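Local structure of 1,3-alpha-isomaltosidase (Kribbella flavida DSM 17836, 5X3I) at residues V706-R711 against V717-P722; I559-W564 against E642-T647. The protein hydrolyses the alpha-1,3-glucosidic linkages of the cyclic tetrasaccharide cyclobis-(1-6)-alpha-nigerosyl, yielding isomaltose during its intracellular breakdown. The protein carries 1 engineered substitution. All blocks are in the same frame, centred on the assembly; numbering follows the deposited sequence.

Contact 1: V706-R711 against V717-P722; sequences VWTGDR and VTRDVP
W707 and R719 meet across backbones that stay well apart, their CA atoms 10.5 Å from one another, so the meeting of loop 706-711 with the end of strand 715-720 and the residues that follow is made by side chains. R719 gives the larger share of the buried surface. W707 places its CD1 over one face of the guanidinium, 4.1 Å from R719 CZ, but the indole and guanidinium planes stand 69° apart. This inclination excludes a parallel stack, and the two side chains cross almost perpendicularly. T708 comes in at the edge of the guanidinium, where its CG2 lies 4.4 Å from R719 NH2. The arginine chain reaches this place through a bend at chi3 (-61°), and its NE donates to D720 O at 3.1 Å, a bond with an N-H...O angle of 143° that helps to fix the turn of the group. Its charge is answered by D705, through a salt bridge from NH2. D705 also accepts from the backbone N of W707, which links the two partners indirectly. On the indole, V706 CG2 lies 3.6 Å above one face. The loop is braced by an ST turn, in which D710 N donates to T708 OG1 at 3.2 Å. A leucine in place of R719 would probably leave D705 without its positive mate and D720 O without its side-chain donor. Between the two segments there is only van der Waals packing; the polar hold on R719 comes from D720 O of its own segment and from D705, and that on W707 NE1 from V726 O.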
ATOM      1  N   VAL A 706     -17.098 -19.783 -21.257  1.00 25.77           N
ATOM      2  CA  VAL A 706     -17.584 -18.563 -21.903  1.00 23.58           C
ATOM      3  C   VAL A 706     -17.061 -18.422 -23.322  1.00 22.89           C
ATOM      4  O   VAL A 706     -17.624 -17.680 -24.112  1.00 24.79           O
ATOM      5  CB  VAL A 706     -17.204 -17.284 -21.120  1.00 18.43           C
ATOM      6  CG1 VAL A 706     -17.744 -17.341 -19.702  1.00 17.70           C
ATOM      7  CG2 VAL A 706     -15.709 -17.076 -21.137  1.00 17.85           C
ATOM      8  N   TRP A 707     -15.971 -19.110 -23.634  1.00 21.97           N
ATOM      9  CA  TRP A 707     -15.394 -19.021 -24.958  1.00 22.96           C
ATOM     10  C   TRP A 707     -16.103 -19.900 -25.988  1.00 27.57           C
ATOM     11  O   TRP A 707     -16.173 -19.550 -27.154  1.00 28.91           O
ATOM     12  CB  TRP A 707     -13.911 -19.368 -24.904  1.00 24.12           C
ATOM     13  CG  TRP A 707     -13.191 -18.585 -23.867  1.00 24.21           C
ATOM     14  CD1 TRP A 707     -12.535 -19.075 -22.780  1.00 24.72           C
ATOM     15  CD2 TRP A 707     -13.084 -17.162 -23.793  1.00 24.45           C
ATOM     16  NE1 TRP A 707     -12.014 -18.048 -22.040  1.00 23.14           N
ATOM     17  CE2 TRP A 707     -12.334 -16.861 -22.641  1.00 24.13           C
ATOM     18  CE3 TRP A 707     -13.543 -16.111 -24.595  1.00 22.22           C
ATOM     19  CZ2 TRP A 707     -12.035 -15.560 -22.267  1.00 23.94           C
ATOM     20  CZ3 TRP A 707     -13.243 -14.816 -24.223  1.00 24.76           C
ATOM     21  CH2 TRP A 707     -12.494 -14.550 -23.071  1.00 23.44           C
ATOM     22  N   THR A 708     -16.530 -21.088 -25.587  1.00 30.03           N
ATOM     23  CA  THR A 708     -17.318 -21.929 -26.486  1.00 30.82           C
ATOM     24  C   THR A 708     -18.827 -21.940 -26.265  1.00 28.96           C
ATOM     25  O   THR A 708     -19.569 -22.488 -27.073  1.00 30.72           O
ATOM     26  CB  THR A 708     -16.841 -23.361 -26.378  1.00 30.14           C
ATOM     27  OG1 THR A 708     -17.091 -23.813 -25.047  1.00 27.71           O
ATOM     28  CG2 THR A 708     -15.350 -23.429 -26.660  1.00 30.87           C
ATOM     29  N   GLY A 709     -19.291 -21.314 -25.194  1.00 29.20           N
ATOM     30  CA  GLY A 709     -20.681 -21.450 -24.808  1.00 28.05           C
ATOM     31  C   GLY A 709     -21.136 -22.851 -24.405  1.00 29.99           C
ATOM     32  O   GLY A 709     -22.322 -23.059 -24.149  1.00 29.24           O
ATOM     33  N   ASP A 710     -20.216 -23.812 -24.332  1.00 28.71           N
ATOM     34  CA  ASP A 710     -20.578 -25.185 -23.964  1.00 32.63           C
ATOM     35  C   ASP A 710     -20.708 -25.395 -22.458  1.00 31.21           C
ATOM     36  O   ASP A 710     -19.954 -24.821 -21.677  1.00 30.60           O
ATOM     37  CB  ASP A 710     -19.552 -26.181 -24.502  1.00 30.83           C
ATOM     38  CG  ASP A 710     -19.504 -26.213 -26.006  1.00 31.67           C
ATOM     39  OD1 ASP A 710     -20.509 -25.855 -26.653  1.00 33.53           O
ATOM     40  OD2 ASP A 710     -18.454 -26.606 -26.538  1.00 34.78           O
ATOM     41  N   ARG A 711     -21.670 -26.221 -22.060  1.00 33.96           N
ATOM     42  CA  ARG A 711     -21.786 -26.644 -20.670  1.00 33.16           C
ATOM     43  C   ARG A 711     -20.539 -27.393 -20.252  1.00 31.25           C
ATOM     44  O   ARG A 711     -19.901 -28.056 -21.060  1.00 31.09           O
ATOM     45  CB  ARG A 711     -23.007 -27.533 -20.456  1.00 42.27           C
ATOM     46  CG  ARG A 711     -24.323 -26.811 -20.568  1.00 47.74           C
ATOM     47  CD  ARG A 711     -25.070 -26.833 -19.254  1.00 52.57           C
ATOM     48  NE  ARG A 711     -26.294 -26.045 -19.333  1.00 62.17           N
ATOM     49  CZ  ARG A 711     -27.156 -25.897 -18.334  1.00 68.99           C
ATOM     50  NH1 ARG A 711     -26.930 -26.491 -17.169  1.00 63.89           N
ATOM     51  NH2 ARG A 711     -28.244 -25.155 -18.500  1.00 70.92           N
ATOM     52  N   VAL A 717     -11.566 -29.078 -14.543  1.00 32.52           N
ATOM     53  CA  VAL A 717     -11.751 -28.928 -15.978  1.00 27.53           C
ATOM     54  C   VAL A 717     -10.470 -28.450 -16.616  1.00 29.06           C
ATOM     55  O   VAL A 717      -9.879 -27.475 -16.165  1.00 32.35           O
ATOM     56  CB  VAL A 717     -12.855 -27.923 -16.316  1.00 31.12           C
ATOM     57  CG1 VAL A 717     -13.197 -27.999 -17.802  1.00 33.98           C
ATOM     58  CG2 VAL A 717     -14.069 -28.170 -15.471  1.00 35.63           C
ATOM     59  N   THR A 718     -10.049 -29.122 -17.677  1.00 28.56           N
ATOM     60  CA  THR A 718      -8.864 -28.710 -18.403  1.00 26.76           C
ATOM     61  C   THR A 718      -9.248 -28.229 -19.798  1.00 29.59           C
ATOM     62  O   THR A 718     -10.048 -28.862 -20.471  1.00 31.69           O
ATOM     63  CB  THR A 718      -7.852 -29.861 -18.501  1.00 26.81           C
ATOM     64  OG1 THR A 718      -7.440 -30.235 -17.185  1.00 30.50           O
ATOM     65  CG2 THR A 718      -6.643 -29.444 -19.301  1.00 27.58           C
ATOM     66  N   ARG A 719      -8.700 -27.093 -20.214  1.00 29.36           N
ATOM     67  CA  ARG A 719      -8.927 -26.602 -21.564  1.00 26.94           C
ATOM     68  C   ARG A 719      -7.644 -26.027 -22.126  1.00 29.83           C
ATOM     69  O   ARG A 719      -6.692 -25.793 -21.386  1.00 30.40           O
ATOM     70  CB  ARG A 719     -10.040 -25.553 -21.590  1.00 28.02           C
ATOM     71  CG  ARG A 719      -9.818 -24.348 -20.690  1.00 29.11           C
ATOM     72  CD  ARG A 719     -10.659 -23.166 -21.149  1.00 29.81           C
ATOM     73  NE  ARG A 719     -10.283 -22.789 -22.504  1.00 31.29           N
ATOM     74  CZ  ARG A 719     -11.087 -22.842 -23.557  1.00 26.48           C
ATOM     75  NH1 ARG A 719     -10.623 -22.493 -24.740  1.00 31.09           N
ATOM     76  NH2 ARG A 719     -12.348 -23.225 -23.429  1.00 35.43           N
ATOM     77  N   ASP A 720      -7.610 -25.808 -23.435  1.00 29.38           N
ATOM     78  CA  ASP A 720      -6.450 -25.193 -24.062  1.00 30.32           C
ATOM     79  C   ASP A 720      -6.341 -23.723 -23.692  1.00 29.53           C
ATOM     80  O   ASP A 720      -7.348 -23.040 -23.537  1.00 29.35           O
ATOM     81  CB  ASP A 720      -6.512 -25.336 -25.579  1.00 32.22           C
ATOM     82  CG  ASP A 720      -6.438 -26.772 -26.024  1.00 32.57           C
ATOM     83  OD1 ASP A 720      -6.016 -27.614 -25.214  1.00 34.36           O
ATOM     84  OD2 ASP A 720      -6.798 -27.056 -27.180  1.00 40.65           O
ATOM     85  N   VAL A 721      -5.115 -23.236 -23.557  1.00 27.30           N
ATOM     86  CA  VAL A 721      -4.917 -21.825 -23.278  1.00 24.00           C
ATOM     87  C   VAL A 721      -3.939 -21.164 -24.241  1.00 23.22           C
ATOM     88  O   VAL A 721      -2.825 -20.816 -23.872  1.00 26.78           O
ATOM     89  CB  VAL A 721      -4.447 -21.606 -21.829  1.00 25.11           C
ATOM     90  CG1 VAL A 721      -5.624 -21.719 -20.886  1.00 23.92           C
ATOM     91  CG2 VAL A 721      -3.356 -22.605 -21.452  1.00 26.23           C
ATOM     92  N   PRO A 722      -4.377 -20.950 -25.491  1.00 25.68           N
ATOM     93  CA  PRO A 722      -3.614 -20.074 -26.379  1.00 27.76           C
ATOM     94  C   PRO A 722      -3.654 -18.665 -25.798  1.00 25.08           C
ATOM     95  O   PRO A 722      -4.464 -18.425 -24.917  1.00 24.34           O
ATOM     96  CB  PRO A 722      -4.371 -20.164 -27.699  1.00 25.22           C
ATOM     97  CG  PRO A 722      -5.771 -20.462 -27.288  1.00 25.23           C
ATOM     98  CD  PRO A 722      -5.648 -21.373 -26.100  1.00 23.10           C
TER

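Contact 2: I559-W564 against E642-T647; sequences IVYWGW and EQAART
V560 and T647 meet tip to tip through methyl groups, beside a second pairing of Y561 with A644. The threonine CG2 is 3.8 Å from V560 CG2 and 4.1 Å from V560 CG1, so it touches both valine branches. T647 has CG2 anti to its backbone N (chi1 -73°, measured to OG1), which sends the methyl to the valine while OG1 bonds to R652 O. The polar and apolar branches of one residue thus serve different neighbours. V560 belongs to the run that leads into strand 562-565, the seventh strand in order of the parallel TIM-barrel sheet, and the opposing residues belong to the long helix 622-650. At V560 and A644 the backbones come to 7.6 Å between CA atoms, a spacing consistent with the small alanine on the helix. Its CB packs against the phenol end of Y561, 4.0 Å from OH and 4.4 Å from CE2, approaching the ring obliquely. The hydroxyl is hydrogen-bonded to L294 N, which satisfies this buried polar atom beside the alanine methyl. V560 CG1 also lies 3.9 Å above one face of the Y561 ring, offset toward the rim.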
ATOM      1  N   ILE A 559     -11.652  -4.240   0.470  1.00 15.83           N
ATOM      2  CA  ILE A 559     -11.107  -3.325  -0.508  1.00 15.35           C
ATOM      3  C   ILE A 559     -11.700  -3.763  -1.845  1.00 15.06           C
ATOM      4  O   ILE A 559     -11.340  -4.798  -2.402  1.00 17.38           O
ATOM      5  CB  ILE A 559      -9.569  -3.355  -0.570  1.00 15.04           C
ATOM      6  CG1 ILE A 559      -8.937  -2.954   0.771  1.00 13.42           C
ATOM      7  CG2 ILE A 559      -9.055  -2.468  -1.723  1.00 16.15           C
ATOM      8  CD1 ILE A 559      -9.219  -1.557   1.228  1.00 13.98           C
ATOM      9  N   VAL A 560     -12.599  -2.934  -2.353  1.00 14.52           N
ATOM     10  CA  VAL A 560     -13.427  -3.288  -3.505  1.00 16.19           C
ATOM     11  C   VAL A 560     -12.721  -2.949  -4.814  1.00 17.62           C
ATOM     12  O   VAL A 560     -12.526  -3.812  -5.667  1.00 14.71           O
ATOM     13  CB  VAL A 560     -14.799  -2.613  -3.458  1.00 14.40           C
ATOM     14  CG1 VAL A 560     -15.607  -2.970  -4.701  1.00 13.72           C
ATOM     15  CG2 VAL A 560     -15.555  -3.064  -2.209  1.00 15.71           C
ATOM     16  N   TYR A 561     -12.392  -1.680  -5.000  1.00 14.57           N
ATOM     17  CA  TYR A 561     -11.790  -1.300  -6.247  1.00 12.23           C
ATOM     18  C   TYR A 561     -10.276  -1.399  -6.147  1.00 11.91           C
ATOM     19  O   TYR A 561      -9.594  -0.511  -5.646  1.00 13.79           O
ATOM     20  CB  TYR A 561     -12.195   0.133  -6.590  1.00 12.22           C
ATOM     21  CG  TYR A 561     -13.688   0.374  -6.632  1.00 15.34           C
ATOM     22  CD1 TYR A 561     -14.394   0.720  -5.482  1.00 12.78           C
ATOM     23  CD2 TYR A 561     -14.386   0.272  -7.826  1.00 11.33           C
ATOM     24  CE1 TYR A 561     -15.743   0.943  -5.527  1.00 13.20           C
ATOM     25  CE2 TYR A 561     -15.728   0.490  -7.881  1.00 12.86           C
ATOM     26  CZ  TYR A 561     -16.409   0.829  -6.738  1.00 10.35           C
ATOM     27  OH  TYR A 561     -17.749   1.053  -6.815  1.00 11.32           O
ATOM     28  N   TRP A 562      -9.760  -2.428  -6.785  1.00 14.22           N
ATOM     29  CA  TRP A 562      -8.368  -2.798  -6.660  1.00 12.86           C
ATOM     30  C   TRP A 562      -7.824  -3.209  -8.009  1.00 11.51           C
ATOM     31  O   TRP A 562      -8.506  -3.850  -8.801  1.00 13.88           O
ATOM     32  CB  TRP A 562      -8.193  -3.934  -5.645  1.00 14.24           C
ATOM     33  CG  TRP A 562      -6.801  -4.485  -5.593  1.00 10.53           C
ATOM     34  CD1 TRP A 562      -5.828  -4.168  -4.697  1.00 13.10           C
ATOM     35  CD2 TRP A 562      -6.225  -5.431  -6.492  1.00 10.93           C
ATOM     36  NE1 TRP A 562      -4.681  -4.875  -4.970  1.00 14.29           N
ATOM     37  CE2 TRP A 562      -4.900  -5.654  -6.073  1.00 13.07           C
ATOM     38  CE3 TRP A 562      -6.707  -6.131  -7.599  1.00 12.98           C
ATOM     39  CZ2 TRP A 562      -4.050  -6.532  -6.728  1.00 12.68           C
ATOM     40  CZ3 TRP A 562      -5.858  -7.006  -8.247  1.00 11.85           C
ATOM     41  CH2 TRP A 562      -4.545  -7.193  -7.808  1.00 13.62           C
ATOM     42  N   GLY A 563      -6.566  -2.873  -8.233  1.00 12.83           N
ATOM     43  CA  GLY A 563      -5.866  -3.201  -9.458  1.00 10.01           C
ATOM     44  C   GLY A 563      -4.372  -3.284  -9.192  1.00 13.62           C
ATOM     45  O   GLY A 563      -3.938  -3.214  -8.043  1.00 11.75           O
ATOM     46  N   TRP A 564      -3.596  -3.464 -10.253  1.00 13.18           N
ATOM     47  CA  TRP A 564      -2.147  -3.606 -10.163  1.00 13.15           C
ATOM     48  C   TRP A 564      -1.529  -3.142 -11.471  1.00 14.22           C
ATOM     49  O   TRP A 564      -2.241  -3.003 -12.455  1.00 13.38           O
ATOM     50  CB  TRP A 564      -1.749  -5.058  -9.862  1.00 14.25           C
ATOM     51  CG  TRP A 564      -2.052  -6.043 -10.979  1.00 13.74           C
ATOM     52  CD1 TRP A 564      -3.261  -6.291 -11.547  1.00 13.40           C
ATOM     53  CD2 TRP A 564      -1.122  -6.919 -11.629  1.00 13.81           C
ATOM     54  NE1 TRP A 564      -3.147  -7.241 -12.530  1.00 14.04           N
ATOM     55  CE2 TRP A 564      -1.842  -7.652 -12.592  1.00 14.82           C
ATOM     56  CE3 TRP A 564       0.249  -7.146 -11.496  1.00 14.36           C
ATOM     57  CZ2 TRP A 564      -1.236  -8.598 -13.417  1.00 14.35           C
ATOM     58  CZ3 TRP A 564       0.846  -8.086 -12.316  1.00 16.23           C
ATOM     59  CH2 TRP A 564       0.106  -8.802 -13.260  1.00 13.18           C
ATOM     60  N   GLU A 642     -22.856  -3.373 -11.970  1.00 16.10           N
ATOM     61  CA  GLU A 642     -23.906  -4.001 -11.194  1.00 17.68           C
ATOM     62  C   GLU A 642     -23.314  -4.815 -10.046  1.00 16.24           C
ATOM     63  O   GLU A 642     -23.790  -4.747  -8.932  1.00 17.64           O
ATOM     64  CB  GLU A 642     -24.776  -4.904 -12.060  1.00 16.64           C
ATOM     65  CG  GLU A 642     -25.934  -5.468 -11.291  1.00 17.19           C
ATOM     66  CD  GLU A 642     -26.946  -6.152 -12.175  1.00 14.93           C
ATOM     67  OE1 GLU A 642     -26.606  -7.154 -12.819  1.00 16.54           O
ATOM     68  OE2 GLU A 642     -28.081  -5.677 -12.218  1.00 18.34           O
ATOM     69  N   GLN A 643     -22.278  -5.583 -10.346  1.00 16.33           N
ATOM     70  CA  GLN A 643     -21.642  -6.435  -9.345  1.00 17.14           C
ATOM     71  C   GLN A 643     -20.975  -5.613  -8.231  1.00 19.52           C
ATOM     72  O   GLN A 643     -21.038  -5.994  -7.061  1.00 17.69           O
ATOM     73  CB  GLN A 643     -20.630  -7.362 -10.013  1.00 13.89           C
ATOM     74  CG  GLN A 643     -21.281  -8.439 -10.866  1.00 17.41           C
ATOM     75  CD  GLN A 643     -22.274  -9.295 -10.078  1.00 18.40           C
ATOM     76  OE1 GLN A 643     -22.028  -9.662  -8.928  1.00 20.51           O
ATOM     77  NE2 GLN A 643     -23.406  -9.604 -10.693  1.00 17.33           N
ATOM     78  N   ALA A 644     -20.369  -4.483  -8.591  1.00 16.12           N
ATOM     79  CA  ALA A 644     -19.777  -3.590  -7.596  1.00 17.50           C
ATOM     80  C   ALA A 644     -20.841  -3.074  -6.644  1.00 17.50           C
ATOM     81  O   ALA A 644     -20.617  -2.968  -5.436  1.00 17.69           O
ATOM     82  CB  ALA A 644     -19.060  -2.423  -8.259  1.00 15.30           C
ATOM     83  N   ALA A 645     -22.003  -2.747  -7.197  1.00 16.58           N
ATOM     84  CA  ALA A 645     -23.099  -2.290  -6.381  1.00 15.08           C
ATOM     85  C   ALA A 645     -23.559  -3.400  -5.419  1.00 16.26           C
ATOM     86  O   ALA A 645     -23.889  -3.124  -4.278  1.00 17.29           O
ATOM     87  CB  ALA A 645     -24.253  -1.820  -7.253  1.00 16.88           C
ATOM     88  N   ARG A 646     -23.585  -4.642  -5.883  1.00 16.32           N
ATOM     89  CA  ARG A 646     -23.989  -5.759  -5.023  1.00 18.52           C
ATOM     90  C   ARG A 646     -22.953  -5.985  -3.909  1.00 19.10           C
ATOM     91  O   ARG A 646     -23.304  -6.197  -2.750  1.00 19.21           O
ATOM     92  CB  ARG A 646     -24.186  -7.034  -5.846  1.00 18.72           C
ATOM     93  CG  ARG A 646     -25.436  -7.004  -6.729  1.00 19.51           C
ATOM     94  CD  ARG A 646     -25.746  -8.356  -7.360  1.00 22.69           C
ATOM     95  NE  ARG A 646     -25.710  -9.439  -6.382  1.00 30.17           N
ATOM     96  CZ  ARG A 646     -26.727  -9.797  -5.601  1.00 34.39           C
ATOM     97  NH1 ARG A 646     -27.890  -9.163  -5.673  1.00 31.92           N
ATOM     98  NH2 ARG A 646     -26.577 -10.796  -4.735  1.00 33.84           N
ATOM     99  N   THR A 647     -21.682  -5.907  -4.280  1.00 16.90           N
ATOM    100  CA  THR A 647     -20.596  -6.034  -3.325  1.00 17.73           C
ATOM    101  C   THR A 647     -20.713  -4.996  -2.223  1.00 18.06           C
ATOM    102  O   THR A 647     -20.532  -5.302  -1.053  1.00 18.43           O
ATOM    103  CB  THR A 647     -19.239  -5.924  -4.017  1.00 15.00           C
ATOM    104  OG1 THR A 647     -19.002  -7.122  -4.753  1.00 14.14           O
ATOM    105  CG2 THR A 647     -18.103  -5.722  -2.994  1.00 15.89           C
TER

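In the fold
From the N terminus, the chain passes through the beta-rich N-terminal part before entering the TIM barrel, where 559-564 leads into strand 562-565. After 77 intervening residues, largely helical or loop and including strand 591-593, segment 642-647, well along helix 622-650, comes back to it and contact 2 closes a long loop. The chain then enters the C-terminal sheet, and only there does contact 1 close, across five residues that include parts of strands 711-712 and 715-720. The two loops follow in series, neither nesting nor crossing. Their centres lie 26 Å apart, with nearest atoms about 13 Å apart: contact 2 packs the run into strand 562-565 against the later part of helix 622-650, whereas contact 1 is local to the C-terminal domain.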